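PDB 3D9W: putative acetyltransferase from Nocardia farcinica, which probably transfers an acetyl group from acetyl-coenzyme A to arylamine substrates, as arylamine N-acetyltransferases do. Local coordinates for residues L73-Y81 and N264-P272; G102-G110 and V188-Q198. All coordinates share one frame; numbering follows the deposited sequence.

Interaction 1. Residues L73-Y81 and N264-P272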
# COMPACT_ATOMS: atom_id res chain seq x y z
N LEU A 73 7.30 5.42 9.70
CA LEU A 73 5.88 5.65 9.44
C LEU A 73 5.03 6.19 10.57
O LEU A 73 3.97 6.78 10.32
CB LEU A 73 5.25 4.36 8.92
CG LEU A 73 6.01 3.67 7.78
CD1 LEU A 73 5.13 2.59 7.19
CD2 LEU A 73 6.38 4.69 6.73
N VAL A 74 5.46 6.00 11.82
CA VAL A 74 4.69 6.47 12.96
C VAL A 74 5.34 7.66 13.67
O VAL A 74 4.64 8.50 14.23
CB VAL A 74 4.46 5.34 14.01
CG1 VAL A 74 3.75 5.89 15.25
CG2 VAL A 74 3.63 4.21 13.40
N HIS A 75 6.66 7.75 13.64
CA HIS A 75 7.34 8.84 14.33
C HIS A 75 8.06 9.84 13.44
O HIS A 75 8.84 10.65 13.94
CB HIS A 75 8.34 8.28 15.34
CG HIS A 75 7.73 7.34 16.31
ND1 HIS A 75 6.72 7.72 17.18
CD2 HIS A 75 7.93 6.02 16.52
CE1 HIS A 75 6.33 6.67 17.88
NE2 HIS A 75 7.05 5.63 17.50
N SER A 76 7.82 9.78 12.14
CA SER A 76 8.47 10.71 11.22
C SER A 76 7.51 11.05 10.12
O SER A 76 6.48 10.40 9.94
CB SER A 76 9.73 10.10 10.61
OG SER A 76 10.73 9.89 11.60
N ARG A 77 7.85 12.09 9.37
CA ARG A 77 7.02 12.52 8.25
C ARG A 77 7.58 11.82 7.04
O ARG A 77 8.22 12.42 6.20
CB ARG A 77 7.10 14.02 8.08
CG ARG A 77 6.53 14.78 9.26
CD ARG A 77 5.29 15.50 8.85
NE ARG A 77 5.61 16.52 7.86
CZ ARG A 77 4.72 17.10 7.07
NH1 ARG A 77 3.43 16.76 7.13
NH2 ARG A 77 5.12 18.03 6.21
N ARG A 78 7.34 10.52 6.99
CA ARG A 78 7.80 9.70 5.89
C ARG A 78 6.78 8.60 5.70
O ARG A 78 6.03 8.27 6.61
CB ARG A 78 9.16 9.08 6.22
CG ARG A 78 10.31 10.08 6.26
CD ARG A 78 10.52 10.73 4.90
NE ARG A 78 10.86 9.76 3.86
CZ ARG A 78 11.99 9.06 3.84
NH1 ARG A 78 12.89 9.23 4.80
NH2 ARG A 78 12.21 8.20 2.85
N GLY A 79 6.76 8.05 4.49
CA GLY A 79 5.84 6.98 4.19
C GLY A 79 6.62 5.76 3.76
O GLY A 79 7.82 5.67 4.03
N GLY A 80 5.95 4.82 3.10
CA GLY A 80 6.59 3.61 2.62
C GLY A 80 5.74 3.01 1.52
O GLY A 80 4.69 3.57 1.20
N TYR A 81 6.18 1.92 0.92
CA TYR A 81 5.36 1.31 -0.12
C TYR A 81 4.63 0.08 0.42
O TYR A 81 4.56 -0.11 1.63
CB TYR A 81 6.18 0.99 -1.38
CG TYR A 81 7.50 0.30 -1.17
CD1 TYR A 81 7.57 -0.87 -0.42
CD2 TYR A 81 8.66 0.79 -1.78
CE1 TYR A 81 8.77 -1.54 -0.28
CE2 TYR A 81 9.87 0.12 -1.64
CZ TYR A 81 9.92 -1.04 -0.89
OH TYR A 81 11.11 -1.72 -0.76
N ASN A 264 6.21 18.21 0.67
CA ASN A 264 5.88 18.53 2.06
C ASN A 264 4.38 18.77 2.24
O ASN A 264 3.74 18.20 3.14
CB ASN A 264 6.65 19.77 2.52
CG ASN A 264 6.03 20.42 3.75
OD1 ASN A 264 5.96 19.83 4.82
ND2 ASN A 264 5.56 21.65 3.59
N GLU A 265 3.81 19.62 1.39
CA GLU A 265 2.40 19.95 1.48
C GLU A 265 1.48 18.86 0.97
O GLU A 265 0.49 18.52 1.63
CB GLU A 265 2.12 21.23 0.71
CG GLU A 265 3.13 22.34 0.93
CD GLU A 265 2.67 23.67 0.38
OE1 GLU A 265 2.19 23.71 -0.77
OE2 GLU A 265 2.80 24.68 1.09
N LEU A 266 1.81 18.31 -0.19
CA LEU A 266 0.99 17.27 -0.82
C LEU A 266 1.25 15.83 -0.42
O LEU A 266 0.41 14.97 -0.66
CB LEU A 266 1.11 17.34 -2.33
CG LEU A 266 0.40 18.51 -2.98
CD1 LEU A 266 -0.22 18.03 -4.28
CD2 LEU A 266 -0.68 19.04 -2.06
N PHE A 267 2.40 15.55 0.17
CA PHE A 267 2.70 14.18 0.51
C PHE A 267 3.13 13.97 1.94
O PHE A 267 3.48 12.86 2.34
CB PHE A 267 3.76 13.67 -0.47
CG PHE A 267 3.26 13.62 -1.89
CD1 PHE A 267 2.38 12.61 -2.29
CD2 PHE A 267 3.63 14.59 -2.81
CE1 PHE A 267 1.86 12.58 -3.58
CE2 PHE A 267 3.11 14.57 -4.11
CZ PHE A 267 2.23 13.56 -4.50
N ASP A 268 3.10 15.05 2.71
CA ASP A 268 3.45 15.01 4.12
C ASP A 268 4.71 14.21 4.38
O ASP A 268 4.78 13.41 5.31
CB ASP A 268 2.28 14.45 4.91
CG ASP A 268 1.04 15.25 4.68
OD1 ASP A 268 1.11 16.48 4.88
OD2 ASP A 268 0.01 14.66 4.30
N ILE A 269 5.69 14.46 3.53
CA ILE A 269 6.98 13.81 3.62
C ILE A 269 8.00 14.92 3.89
O ILE A 269 7.99 15.94 3.22
CB ILE A 269 7.30 13.09 2.30
CG1 ILE A 269 6.36 11.89 2.15
CG2 ILE A 269 8.77 12.69 2.24
CD1 ILE A 269 6.54 11.12 0.88
N GLU A 270 8.85 14.70 4.89
CA GLU A 270 9.89 15.65 5.29
C GLU A 270 11.26 14.97 5.20
O GLU A 270 11.48 13.91 5.78
CB GLU A 270 9.64 16.11 6.74
CG GLU A 270 10.07 17.53 7.04
CD GLU A 270 9.01 18.30 7.81
OE1 GLU A 270 7.80 18.18 7.46
OE2 GLU A 270 9.38 19.04 8.75
N LEU A 271 12.18 15.60 4.47
CA LEU A 271 13.51 15.05 4.29
C LEU A 271 14.59 16.04 4.66
O LEU A 271 14.38 17.25 4.61
CB LEU A 271 13.72 14.69 2.83
CG LEU A 271 12.69 13.86 2.09
CD1 LEU A 271 13.16 13.62 0.65
CD2 LEU A 271 12.48 12.55 2.83
N PRO A 272 15.77 15.54 5.03
CA PRO A 272 16.84 16.48 5.39
C PRO A 272 17.25 17.17 4.08
O PRO A 272 16.90 16.71 2.99
CB PRO A 272 17.94 15.56 5.91
CG PRO A 272 17.20 14.37 6.45
CD PRO A 272 16.13 14.16 5.39
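The Arg-Gly-Gly-Tyr loop of the arylamine N-acetyltransferase family, which leads into helix 82-95, is met here by residues 264-272; Arg-77 points to them, and Arg-78 comes back along them with its CD and guanidinium. The backbones join where Glu-270 N donates to Arg-77 O (2.7 Å, 165° at the hydrogen). Ile-269 CA adds a C-H...O contact of 3.2 Å to the same Arg-77 O.

Arginine suits position 77 because its broad cation can serve several acceptors at once, here in a salt-bridge network with Glu-270 and Asp-268. It takes Glu-270 side-on: NE (2.8 Å) and NH2 (3.0 Å) both donate to the single atom OE1, which lies near the guanidinium plane, while the carboxylate stands almost perpendicular to that plane (85°). NH1 of Arg-77 bridges instead to Asp-268 OD1, 3.2 Å away on the anti side, in a more bent bond (136°) tilted from both planes. One guanidinium face lies over the backbone of Asp-268, and bends at chi2 and chi3 fold the chain into this position.

Arg-78 offers its flat group to a methyl: Leu-271 CD2 sits 3.3 Å above the guanidinium plane, toward the rim. Its charge is held by Glu-52 and Glu-55, and Asp-268 OD2 has a second partner in Arg-226. The contact lies near the surface; residues 264-272 follow on from helix 259-265, and Ile-269 and Leu-271 pack on Leu-54 of helix 54-57, Ile-269 also on Leu-224 of strand 223-227.

Interaction 2. Residues G102-G110 and V188-Q198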
# COMPACT_ATOMS: atom_id res chain seq x y z
N GLY A 102 -1.23 -13.82 4.95
CA GLY A 102 -0.86 -13.03 3.80
C GLY A 102 -0.98 -13.61 2.41
O GLY A 102 -1.03 -14.82 2.23
N HIS A 103 -1.02 -12.71 1.44
CA HIS A 103 -1.10 -13.06 0.02
C HIS A 103 -0.22 -12.08 -0.76
O HIS A 103 0.17 -11.03 -0.25
CB HIS A 103 -2.53 -12.95 -0.52
CG HIS A 103 -3.49 -13.94 0.07
ND1 HIS A 103 -3.12 -15.21 0.45
CD2 HIS A 103 -4.83 -13.87 0.27
CE1 HIS A 103 -4.19 -15.88 0.85
NE2 HIS A 103 -5.24 -15.09 0.76
N THR A 104 0.09 -12.44 -2.00
CA THR A 104 0.90 -11.59 -2.85
C THR A 104 0.24 -11.49 -4.20
O THR A 104 -0.25 -12.47 -4.75
CB THR A 104 2.31 -12.16 -3.05
OG1 THR A 104 3.05 -12.03 -1.84
CG2 THR A 104 3.02 -11.40 -4.14
N GLY A 105 0.23 -10.29 -4.75
CA GLY A 105 -0.39 -10.09 -6.04
C GLY A 105 0.59 -9.56 -7.06
O GLY A 105 1.70 -9.14 -6.72
N ARG A 106 0.16 -9.59 -8.32
CA ARG A 106 0.96 -9.09 -9.43
C ARG A 106 0.23 -7.87 -9.97
O ARG A 106 -0.89 -7.97 -10.47
CB ARG A 106 1.04 -10.13 -10.56
CG ARG A 106 1.55 -11.48 -10.18
CD ARG A 106 1.50 -12.38 -11.40
NE ARG A 106 1.75 -13.79 -11.10
CZ ARG A 106 2.93 -14.30 -10.78
NH1 ARG A 106 4.00 -13.51 -10.69
NH2 ARG A 106 3.05 -15.59 -10.56
N VAL A 107 0.86 -6.71 -9.86
CA VAL A 107 0.23 -5.52 -10.37
C VAL A 107 0.29 -5.60 -11.89
O VAL A 107 1.26 -6.09 -12.46
CB VAL A 107 0.94 -4.26 -9.91
CG1 VAL A 107 0.17 -3.04 -10.40
CG2 VAL A 107 1.03 -4.24 -8.40
N THR A 108 -0.76 -5.13 -12.53
CA THR A 108 -0.84 -5.17 -13.98
C THR A 108 -1.17 -3.78 -14.49
O THR A 108 -0.57 -3.30 -15.45
CB THR A 108 -1.92 -6.17 -14.44
OG1 THR A 108 -3.11 -5.98 -13.67
CG2 THR A 108 -1.45 -7.59 -14.23
N MET A 109 -2.14 -3.13 -13.85
CA MET A 109 -2.55 -1.79 -14.24
C MET A 109 -2.77 -1.69 -15.74
O MET A 109 -2.23 -0.80 -16.39
CB MET A 109 -1.50 -0.76 -13.82
CG MET A 109 -1.50 -0.50 -12.34
SD MET A 109 -3.15 -0.08 -11.79
CE MET A 109 -3.50 1.39 -12.85
N GLY A 110 -3.56 -2.60 -16.29
CA GLY A 110 -3.83 -2.56 -17.71
C GLY A 110 -2.73 -3.11 -18.59
O GLY A 110 -2.97 -3.46 -19.75
N VAL A 188 -10.13 -0.67 -15.31
CA VAL A 188 -8.86 -1.30 -15.55
C VAL A 188 -8.57 -2.31 -14.45
O VAL A 188 -9.12 -2.23 -13.34
CB VAL A 188 -7.72 -0.25 -15.61
CG1 VAL A 188 -7.48 0.35 -14.24
CG2 VAL A 188 -6.46 -0.87 -16.15
N ASP A 189 -7.73 -3.28 -14.79
CA ASP A 189 -7.33 -4.30 -13.85
C ASP A 189 -6.15 -3.75 -13.06
O ASP A 189 -5.10 -3.43 -13.61
CB ASP A 189 -6.94 -5.56 -14.62
CG ASP A 189 -5.94 -5.28 -15.74
OD1 ASP A 189 -4.73 -5.13 -15.44
OD2 ASP A 189 -6.35 -5.21 -16.91
N ARG A 190 -6.33 -3.61 -11.75
CA ARG A 190 -5.26 -3.10 -10.93
C ARG A 190 -4.22 -4.20 -10.84
O ARG A 190 -3.11 -4.06 -11.36
CB ARG A 190 -5.78 -2.73 -9.53
CG ARG A 190 -4.69 -2.19 -8.60
CD ARG A 190 -5.15 -1.97 -7.16
NE ARG A 190 -5.91 -0.73 -7.00
CZ ARG A 190 -6.12 -0.13 -5.83
NH1 ARG A 190 -5.62 -0.65 -4.71
NH2 ARG A 190 -6.83 1.00 -5.78
N TYR A 191 -4.58 -5.32 -10.21
CA TYR A 191 -3.65 -6.42 -10.05
C TYR A 191 -4.35 -7.77 -9.99
O TYR A 191 -5.57 -7.85 -10.05
CB TYR A 191 -2.85 -6.22 -8.76
CG TYR A 191 -3.68 -6.03 -7.50
CD1 TYR A 191 -4.61 -6.99 -7.09
CD2 TYR A 191 -3.54 -4.87 -6.73
CE1 TYR A 191 -5.37 -6.80 -5.93
CE2 TYR A 191 -4.30 -4.68 -5.58
CZ TYR A 191 -5.21 -5.64 -5.19
OH TYR A 191 -5.96 -5.43 -4.06
N THR A 192 -3.57 -8.82 -9.86
CA THR A 192 -4.11 -10.16 -9.73
C THR A 192 -3.41 -10.82 -8.54
O THR A 192 -2.29 -10.47 -8.21
CB THR A 192 -3.84 -11.02 -10.97
OG1 THR A 192 -2.44 -11.30 -11.06
CG2 THR A 192 -4.31 -10.30 -12.22
N PHE A 193 -4.07 -11.78 -7.90
CA PHE A 193 -3.45 -12.48 -6.78
C PHE A 193 -4.02 -13.87 -6.56
O PHE A 193 -5.15 -14.17 -6.95
CB PHE A 193 -3.57 -11.67 -5.48
CG PHE A 193 -4.97 -11.55 -4.95
CD1 PHE A 193 -5.82 -10.56 -5.41
CD2 PHE A 193 -5.42 -12.39 -3.95
CE1 PHE A 193 -7.09 -10.40 -4.87
CE2 PHE A 193 -6.68 -12.25 -3.40
CZ PHE A 193 -7.52 -11.26 -3.86
N THR A 194 -3.21 -14.72 -5.93
CA THR A 194 -3.62 -16.08 -5.63
C THR A 194 -3.88 -16.15 -4.14
O THR A 194 -3.68 -15.17 -3.43
CB THR A 194 -2.52 -17.11 -5.99
OG1 THR A 194 -1.36 -16.92 -5.17
CG2 THR A 194 -2.13 -16.97 -7.45
N THR A 195 -4.34 -17.30 -3.66
CA THR A 195 -4.62 -17.42 -2.24
C THR A 195 -3.54 -18.21 -1.52
O THR A 195 -3.77 -18.75 -0.45
CB THR A 195 -5.96 -18.08 -2.01
OG1 THR A 195 -6.04 -19.28 -2.77
CG2 THR A 195 -7.09 -17.14 -2.40
N ALA A 196 -2.37 -18.26 -2.13
CA ALA A 196 -1.24 -18.96 -1.53
C ALA A 196 -0.83 -18.25 -0.23
O ALA A 196 -0.62 -17.03 -0.23
CB ALA A 196 -0.06 -18.96 -2.50
N PRO A 197 -0.73 -18.99 0.88
CA PRO A 197 -0.35 -18.42 2.17
C PRO A 197 1.01 -17.75 2.05
O PRO A 197 1.96 -18.37 1.57
CB PRO A 197 -0.29 -19.64 3.09
CG PRO A 197 -1.33 -20.53 2.51
CD PRO A 197 -1.06 -20.42 1.03
N GLN A 198 1.10 -16.49 2.46
CA GLN A 198 2.36 -15.74 2.39
C GLN A 198 2.78 -15.28 3.78
O GLN A 198 1.94 -15.01 4.64
CB GLN A 198 2.20 -14.55 1.45
CG GLN A 198 2.03 -14.95 -0.01
CD GLN A 198 3.33 -15.37 -0.68
OE1 GLN A 198 4.12 -14.53 -1.12
NE2 GLN A 198 3.56 -16.67 -0.74
O HOH W 1 0.01 -14.56 -7.08
O HOH W 2 -1.02 -15.36 -2.50
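Backbone hydrogen bonds join Arg-106 and Thr-192 as an antiparallel hydrogen-bonded pair: Arg-106 N to Thr-192 O is 2.6 Å, and Thr-192 N to Arg-106 O is 2.9 Å. Farther along, Arg-190 O accepts from both Thr-108 N and Met-109 N. A separate bridge pairs Gly-102 with Gln-198, two residues out of register with the first ladder. Water 2 fills in between the ladders, bonding to Thr-104 N, Thr-194 O and OG1, and Ala-196 O.

Polar side chains brace both ends. Asp-189 OD1 accepts from Thr-108 OG1 (2.5 Å) and Gly-110 N (2.9 Å), its CG set between backbone N and carbonyl carbon (chi1 51°); the positive phi at Gly-110 suits glycine. At the other end the Thr-104 hydroxyl donates to Gln-198 OE1 (2.8 Å), the two side chains crossing at about a right angle.

His-103 is used in two ways. ND1 donates to Ala-196 O, approaching from above that carbonyl's plane, and Thr-195 CA lies over the ring face in a CH-pi contact, 3.8 Å from the His-103 centroid.

In the non-hydrogen-bonded pairs, Phe-193 CB packs 3.6 Å from Gly-105 CA, and Tyr-191 CB packs on Val-107 CA (3.5 Å). Both side chains start out on the same face of the sheet; the Phe-193 ring stacks on Trp-177, the Tyr-191 ring meets His-119. Strands 99-107 and 188-193 are central neighbours in the large, twisted antiparallel sheet of the arylamine N-acetyltransferase fold.

How the interactions relate
Interaction 2 is nested within the chain loop that interaction 1 closes, yet the two do not touch: their centres are 27 Å apart, on opposite sides of the chain's centre, and their nearest atoms about 10 Å. Interaction 1 lies on the loop entering helix 82-95, whose first residue, following Tyr-81, is probably the acetyl-accepting cysteine of the family. Interaction 2 belongs to the sheet: His-119 lies on the neighbouring strand 117-125, and Arg-190, besides bonding Gln-181, forms a salt bridge with Asp-136. His-119 and Asp-136 probably complete the family's cysteine-histidine-aspartate triad. A surface salt-bridge network thus contrasts with a ladder that is largely backbone.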